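Local coordinates for tricorn protease (Thermoplasma acidophilum, PDB 1K32), which works as a serine protease that probably cuts peptides released by the proteasome into shorter ones, with beta-propellers thought to gate substrate passage, at residues A[357-362]-A[373-379]; A[389-393]-A[404-408]; A[413-417]-A[435-439]. All coordinates share one frame; numbering follows the deposited sequence.

Interaction 1: A[357-362]-A[373-379]; sequences EGDFLG and KFEENLG
The outer edge of a beta-propeller blade is where this contact forms: strand 358-365 takes strand 371-373 along its flank, and the loop that follows bows outward before coming back to the same strand. G362 and K373 make a non-hydrogen-bonded antiparallel pair, and F374 N bonds almost straight onto L361 O at 2.8 Å. The loop then swings away and returns at L378, whose N bonds to D359 O at 2.8 Å, before G379 O accepts the more bent bond from D359 N. In the gap between these bonds a water takes L361 N at 2.9 Å and donates to E376 O, with a weaker reach to F374 O. G358 and G379 have backbone angles that call for glycine, so the turns at this end depend on the missing side chains. F360 fills the bow. Its CG stands beside its own backbone N (chi1 -56°), which tips the ring over the loop: E375 O meets the ring edge in its plane, 3.3 Å from CE2, while N377 CA lies 3.5 Å from that same CE2. With an alanine here the ring is gone, and the E375-N377 backbone that packs on it would probably lose its support and be freer to move. On the other side of the strand, L361 CD1 presses 3.3 Å from F374 CE1, the two side chains lying side by side, and L361 CB meets L378 CD1 at 4.0 Å. Strand 348-355 pairs with the far edge of 358-365, and F360 also rests on T355. D359 turns its carboxylate to R339 and R972 in salt bridges, and L378 reaches M403 and V405 of strand 401-406 in the following blade.

Interaction 2: A[389-393]-A[404-408]; sequences NGKFA and TVDLE
A393 O is approached by two groups of the facing strand: V405 N donates to it at 2.9 Å, and T404 CA lies 3.1 Å from A393 O in a CA-H...O contact. The reverse bond, A393 N to V405 O, completes the hydrogen-bonded antiparallel pair, and it is the straighter of the two, with 166° at the hydrogen. V405 O in turn has F392 CA close by in a CH...O contact. One step further out F392 and D406 form the neighbouring non-hydrogen-bonded pair, and beyond them L407 N reaches K391 O at 3.0 Å, so the pairing of strands 392-397 and 401-406 carries on past the end of the regular sheet. These are the second and third strands of one propeller blade, joined as a hairpin. L407 supplies most of the side-chain packing. With its CG placed beside its own backbone N (chi1 -67°), the isobutyl group turns back over the first segment: CD1 touches G390 O at 3.4 Å, CG sits 3.6 Å above F392 CA, and CD2 meets A393 CB at 4.0 Å. Across the sheet, F392 holds its ring between its own N and carbonyl carbon (chi1 65°) and comes obliquely to T404 CG2. D406 closes the far corner as an Asx turn, OD1 taking E408 N at 2.7 Å through its anti lone pair and also T409 N. In the turn that leads into strand 392-397, D387 OD2 receives the backbone N of both K391 and F392. The chemistry is therefore backbone pairing with a leucine lid on the face of A393, while the chain ends leading into and out of the pair are pinned by aspartate carboxylates rather than by any cross-strand salt bridge.

Interaction 3: A[413-417]-A[435-439]; sequences TVIER and IAYGF
E416 has CG anti to its backbone N (chi1 -163°) and runs on extended, while Y437 holds its ring between its own N and carbonyl carbon (chi1 54°); the first sends a carboxylate across the gap, the second lifts the phenol to meet it. Y437 OH donates to E416 OE2. The 2.3 Å between Y437 OH and E416 OE2 is too short to be taken at face value, so the exact separation is doubtful, although OE2 clearly comes to the ring edge in its plane, with the carboxylate turned about square to the ring. The same carboxylate lies almost flat on F439, the two planes 18° apart: E416 OE1 is 3.6 Å from F439 CZ, offset toward the rim of that face, and E416 CD is 3.6 Å from F439 CE2. E416 thus meets the edge of the Y437 ring and one face of the F439 ring. A classic beta bulge in strand 412-417 explains how I415 and E416 both point toward 435-439, since both sit opposite I402. That strand is the outermost of one propeller blade, and 434-441 is the second strand of the next; the segments run in roughly the same direction, their axes 9.7 Å apart, so the blades meet here mainly through side chains. I415 supplies the apolar end. Its CD1 meets I435 CD1 at 3.8 Å, and its CG2 slides past Y437, 3.7 Å from the OH. At the other end R417 O lies in the plane of the F439 ring, 3.8 Å from CZ, while R417 starts out away from 435-439 and gives NE to R399 O. F439 also stacks on H455, and both E416 and Y437 touch I464 of strand 463-466.

How the interactions relate
The three contacts follow one another along the chain and step through three successive propeller blades. Interaction 1 lies at the outer edge of the blade ending in strand 371-373, interaction 2 is the central hairpin of the blade 381-417, and interaction 3 joins that blade to the one holding 434-441. Centres of 1 and 2 are about 14 Å apart, of 2 and 3 about 15 Å, and of 1 and 3 about 19 Å. Interactions 1 and 2 touch where F374 and L361 meet L407. Interaction 2 and segment 413-417 share one sheet, and T404 packs on both I415 and, in the next blade, I435. The middle blade thus packs against both neighbours, as in beta-propellers.

Interaction 1: A[357-362]-A[373-379]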
# COMPACT_ATOMS: atom_id res chain seq x y z
N GLU A 357 -13.63 53.85 -25.89
CA GLU A 357 -12.44 54.46 -26.51
C GLU A 357 -11.29 53.48 -26.75
O GLU A 357 -10.45 53.72 -27.59
CB GLU A 357 -11.94 55.63 -25.67
CG GLU A 357 -12.96 56.75 -25.51
CD GLU A 357 -13.40 57.31 -26.84
OE1 GLU A 357 -14.40 58.06 -26.88
OE2 GLU A 357 -12.75 57.00 -27.87
N GLY A 358 -11.26 52.39 -26.00
CA GLY A 358 -10.19 51.42 -26.17
C GLY A 358 -9.86 50.73 -24.87
O GLY A 358 -10.65 50.78 -23.93
N ASP A 359 -8.69 50.11 -24.78
CA ASP A 359 -8.31 49.39 -23.57
C ASP A 359 -7.23 50.14 -22.81
O ASP A 359 -6.34 50.74 -23.41
CB ASP A 359 -7.85 47.98 -23.91
CG ASP A 359 -9.01 47.06 -24.33
OD1 ASP A 359 -8.74 46.06 -25.02
OD2 ASP A 359 -10.17 47.32 -23.96
N PHE A 360 -7.32 50.11 -21.48
CA PHE A 360 -6.36 50.81 -20.64
C PHE A 360 -5.84 49.91 -19.53
O PHE A 360 -6.48 48.92 -19.17
CB PHE A 360 -7.02 52.06 -20.02
CG PHE A 360 -7.61 53.00 -21.04
CD1 PHE A 360 -8.85 52.74 -21.61
CD2 PHE A 360 -6.90 54.13 -21.45
CE1 PHE A 360 -9.39 53.59 -22.59
CE2 PHE A 360 -7.42 54.98 -22.43
CZ PHE A 360 -8.67 54.71 -23.00
N LEU A 361 -4.67 50.24 -19.00
CA LEU A 361 -4.06 49.48 -17.92
C LEU A 361 -4.38 50.14 -16.58
O LEU A 361 -4.45 51.37 -16.47
CB LEU A 361 -2.55 49.38 -18.11
CG LEU A 361 -1.68 48.45 -17.24
CD1 LEU A 361 -1.56 48.99 -15.83
CD2 LEU A 361 -2.26 47.05 -17.24
N GLY A 362 -4.58 49.31 -15.57
CA GLY A 362 -4.87 49.81 -14.25
C GLY A 362 -4.23 48.90 -13.22
O GLY A 362 -3.80 47.80 -13.54
N LYS A 373 -5.84 53.95 -12.57
CA LYS A 373 -5.92 53.61 -13.98
C LYS A 373 -5.08 54.60 -14.74
O LYS A 373 -5.12 55.80 -14.46
CB LYS A 373 -7.37 53.68 -14.47
CG LYS A 373 -8.20 52.44 -14.18
CD LYS A 373 -9.68 52.67 -14.49
CE LYS A 373 -9.89 53.39 -15.82
NZ LYS A 373 -9.33 52.65 -16.98
N PHE A 374 -4.31 54.11 -15.70
CA PHE A 374 -3.49 54.99 -16.50
C PHE A 374 -4.32 55.43 -17.70
O PHE A 374 -5.22 54.70 -18.13
CB PHE A 374 -2.22 54.27 -16.93
CG PHE A 374 -1.43 53.72 -15.79
CD1 PHE A 374 -1.62 52.40 -15.36
CD2 PHE A 374 -0.49 54.50 -15.13
CE1 PHE A 374 -0.88 51.89 -14.30
CE2 PHE A 374 0.25 53.99 -14.07
CZ PHE A 374 0.05 52.68 -13.65
N GLU A 375 -4.02 56.61 -18.24
CA GLU A 375 -4.78 57.15 -19.36
C GLU A 375 -4.32 56.72 -20.75
O GLU A 375 -4.98 57.03 -21.73
CB GLU A 375 -4.80 58.67 -19.28
CG GLU A 375 -3.43 59.31 -19.52
CD GLU A 375 -2.47 59.07 -18.38
OE1 GLU A 375 -1.27 59.40 -18.53
OE2 GLU A 375 -2.91 58.57 -17.32
N GLU A 376 -3.19 56.03 -20.84
CA GLU A 376 -2.68 55.60 -22.14
C GLU A 376 -3.60 54.57 -22.80
O GLU A 376 -3.86 53.51 -22.24
CB GLU A 376 -1.28 55.02 -21.99
CG GLU A 376 -0.26 56.03 -21.49
CD GLU A 376 0.13 57.04 -22.55
OE1 GLU A 376 0.75 58.06 -22.19
OE2 GLU A 376 -0.18 56.82 -23.74
N ASN A 377 -4.09 54.90 -23.99
CA ASN A 377 -4.95 54.01 -24.74
C ASN A 377 -4.03 52.98 -25.39
O ASN A 377 -3.18 53.33 -26.21
CB ASN A 377 -5.72 54.81 -25.80
CG ASN A 377 -6.79 53.99 -26.51
OD1 ASN A 377 -7.71 54.54 -27.11
ND2 ASN A 377 -6.66 52.67 -26.47
N LEU A 378 -4.21 51.72 -25.01
CA LEU A 378 -3.36 50.65 -25.53
C LEU A 378 -3.95 49.95 -26.75
O LEU A 378 -3.39 48.97 -27.25
CB LEU A 378 -3.12 49.61 -24.43
CG LEU A 378 -2.70 50.15 -23.07
CD1 LEU A 378 -2.62 49.01 -22.08
CD2 LEU A 378 -1.36 50.86 -23.17
N GLY A 379 -5.09 50.46 -27.23
CA GLY A 379 -5.75 49.86 -28.38
C GLY A 379 -6.63 48.73 -27.89
O GLY A 379 -7.17 48.79 -26.78
O HOH W 1 -3.21 52.58 -19.98

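Interaction 2: A[389-393]-A[404-408]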
# COMPACT_ATOMS: atom_id res chain seq x y z
N ASN A 389 8.73 41.23 -10.61
CA ASN A 389 9.09 42.27 -9.66
C ASN A 389 8.08 43.42 -9.65
O ASN A 389 8.25 44.40 -8.93
CB ASN A 389 10.50 42.77 -9.94
CG ASN A 389 11.55 41.69 -9.72
OD1 ASN A 389 12.23 41.27 -10.66
ND2 ASN A 389 11.66 41.23 -8.49
N GLY A 390 7.03 43.28 -10.45
CA GLY A 390 5.98 44.29 -10.51
C GLY A 390 6.36 45.69 -10.96
O GLY A 390 5.76 46.67 -10.50
N LYS A 391 7.33 45.80 -11.85
CA LYS A 391 7.73 47.11 -12.34
C LYS A 391 7.09 47.44 -13.69
O LYS A 391 6.86 48.60 -14.01
CB LYS A 391 9.25 47.21 -12.44
CG LYS A 391 9.91 47.49 -11.11
CD LYS A 391 11.43 47.48 -11.22
CE LYS A 391 12.06 48.24 -10.07
NZ LYS A 391 11.51 47.82 -8.75
N PHE A 392 6.77 46.41 -14.48
CA PHE A 392 6.17 46.67 -15.77
C PHE A 392 5.29 45.52 -16.24
O PHE A 392 5.42 44.39 -15.78
CB PHE A 392 7.24 46.95 -16.84
CG PHE A 392 8.14 45.77 -17.14
CD1 PHE A 392 9.37 45.64 -16.51
CD2 PHE A 392 7.74 44.78 -18.03
CE1 PHE A 392 10.20 44.55 -16.76
CE2 PHE A 392 8.55 43.67 -18.30
CZ PHE A 392 9.79 43.55 -17.66
N ALA A 393 4.38 45.84 -17.15
CA ALA A 393 3.50 44.85 -17.72
C ALA A 393 3.88 44.74 -19.19
O ALA A 393 4.50 45.65 -19.75
CB ALA A 393 2.05 45.30 -17.59
N THR A 404 5.78 47.18 -23.56
CA THR A 404 5.87 47.17 -22.11
C THR A 404 5.16 48.44 -21.65
O THR A 404 5.03 49.41 -22.40
CB THR A 404 7.32 47.23 -21.61
OG1 THR A 404 7.97 48.38 -22.16
CG2 THR A 404 8.08 45.98 -21.99
N VAL A 405 4.67 48.42 -20.42
CA VAL A 405 4.00 49.58 -19.86
C VAL A 405 4.49 49.75 -18.44
O VAL A 405 4.29 48.88 -17.59
CB VAL A 405 2.47 49.39 -19.88
CG1 VAL A 405 1.78 50.58 -19.21
CG2 VAL A 405 1.98 49.24 -21.33
N ASP A 406 5.14 50.87 -18.17
CA ASP A 406 5.66 51.13 -16.84
C ASP A 406 4.49 51.12 -15.86
O ASP A 406 3.47 51.77 -16.10
CB ASP A 406 6.37 52.48 -16.80
CG ASP A 406 7.25 52.63 -15.58
OD1 ASP A 406 6.70 52.74 -14.47
OD2 ASP A 406 8.49 52.62 -15.74
N LEU A 407 4.61 50.35 -14.78
CA LEU A 407 3.52 50.28 -13.81
C LEU A 407 3.53 51.46 -12.84
O LEU A 407 2.68 51.55 -11.95
CB LEU A 407 3.58 48.96 -13.03
CG LEU A 407 3.31 47.69 -13.84
CD1 LEU A 407 3.38 46.49 -12.93
CD2 LEU A 407 1.94 47.77 -14.49
N GLU A 408 4.48 52.36 -13.02
CA GLU A 408 4.58 53.52 -12.16
C GLU A 408 4.15 54.78 -12.89
O GLU A 408 3.40 55.59 -12.36
CB GLU A 408 6.02 53.65 -11.66
CG GLU A 408 6.15 54.38 -10.34
CD GLU A 408 7.53 54.21 -9.74
OE1 GLU A 408 8.50 54.72 -10.33
OE2 GLU A 408 7.63 53.56 -8.67

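Interaction 3: A[413-417]-A[435-439]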
# COMPACT_ATOMS: atom_id res chain seq x y z
N THR A 413 5.92 51.37 -24.13
CA THR A 413 7.05 51.36 -25.05
C THR A 413 6.87 50.17 -25.98
O THR A 413 6.91 49.03 -25.54
CB THR A 413 8.37 51.22 -24.28
OG1 THR A 413 8.48 52.28 -23.32
CG2 THR A 413 9.56 51.26 -25.24
N VAL A 414 6.67 50.45 -27.27
CA VAL A 414 6.50 49.40 -28.26
C VAL A 414 7.82 48.66 -28.46
O VAL A 414 8.85 49.28 -28.73
CB VAL A 414 6.03 49.97 -29.63
CG1 VAL A 414 6.00 48.86 -30.69
CG2 VAL A 414 4.65 50.60 -29.49
N ILE A 415 7.79 47.34 -28.30
CA ILE A 415 9.00 46.56 -28.48
C ILE A 415 9.17 46.21 -29.95
O ILE A 415 10.22 46.45 -30.55
CB ILE A 415 8.95 45.24 -27.68
CG1 ILE A 415 8.96 45.54 -26.18
CG2 ILE A 415 10.13 44.36 -28.08
CD1 ILE A 415 8.62 44.34 -25.31
N GLU A 416 8.12 45.65 -30.53
CA GLU A 416 8.16 45.24 -31.92
C GLU A 416 6.73 45.10 -32.43
O GLU A 416 5.79 44.94 -31.64
CB GLU A 416 8.91 43.91 -32.05
CG GLU A 416 9.38 43.61 -33.46
CD GLU A 416 10.32 42.42 -33.54
OE1 GLU A 416 10.84 42.16 -34.64
OE2 GLU A 416 10.54 41.75 -32.52
N ARG A 417 6.58 45.18 -33.74
CA ARG A 417 5.27 45.06 -34.34
C ARG A 417 5.29 44.08 -35.51
O ARG A 417 6.09 44.21 -36.43
CB ARG A 417 4.80 46.43 -34.82
CG ARG A 417 3.42 46.44 -35.42
CD ARG A 417 3.05 47.83 -35.88
NE ARG A 417 1.67 47.89 -36.33
CZ ARG A 417 1.06 49.00 -36.72
NH1 ARG A 417 -0.21 48.96 -37.11
NH2 ARG A 417 1.71 50.16 -36.71
N ILE A 435 12.41 39.52 -22.46
CA ILE A 435 11.04 39.24 -22.84
C ILE A 435 11.16 38.41 -24.11
O ILE A 435 11.69 38.87 -25.13
CB ILE A 435 10.25 40.55 -23.11
CG1 ILE A 435 10.29 41.44 -21.86
CG2 ILE A 435 8.80 40.22 -23.49
CD1 ILE A 435 9.58 42.78 -22.01
N ALA A 436 10.71 37.16 -24.05
CA ALA A 436 10.77 36.28 -25.21
C ALA A 436 9.35 36.15 -25.73
O ALA A 436 8.41 36.00 -24.95
CB ALA A 436 11.32 34.91 -24.82
N TYR A 437 9.19 36.20 -27.05
CA TYR A 437 7.87 36.12 -27.65
C TYR A 437 7.87 35.53 -29.06
O TYR A 437 8.85 35.66 -29.80
CB TYR A 437 7.24 37.52 -27.68
CG TYR A 437 8.12 38.55 -28.35
CD1 TYR A 437 7.97 38.86 -29.70
CD2 TYR A 437 9.13 39.21 -27.64
CE1 TYR A 437 8.79 39.81 -30.33
CE2 TYR A 437 9.96 40.16 -28.26
CZ TYR A 437 9.79 40.45 -29.60
OH TYR A 437 10.65 41.34 -30.22
N GLY A 438 6.77 34.86 -29.41
CA GLY A 438 6.62 34.30 -30.74
C GLY A 438 6.29 35.43 -31.70
O GLY A 438 5.30 36.17 -31.51
N PHE A 439 7.10 35.58 -32.74
CA PHE A 439 6.91 36.66 -33.70
C PHE A 439 6.40 36.18 -35.07
O PHE A 439 7.13 35.58 -35.85
CB PHE A 439 8.24 37.43 -33.84
CG PHE A 439 8.14 38.65 -34.71
CD1 PHE A 439 8.62 38.63 -36.01
CD2 PHE A 439 7.54 39.81 -34.23
CE1 PHE A 439 8.51 39.76 -36.83
CE2 PHE A 439 7.43 40.95 -35.04
CZ PHE A 439 7.91 40.93 -36.34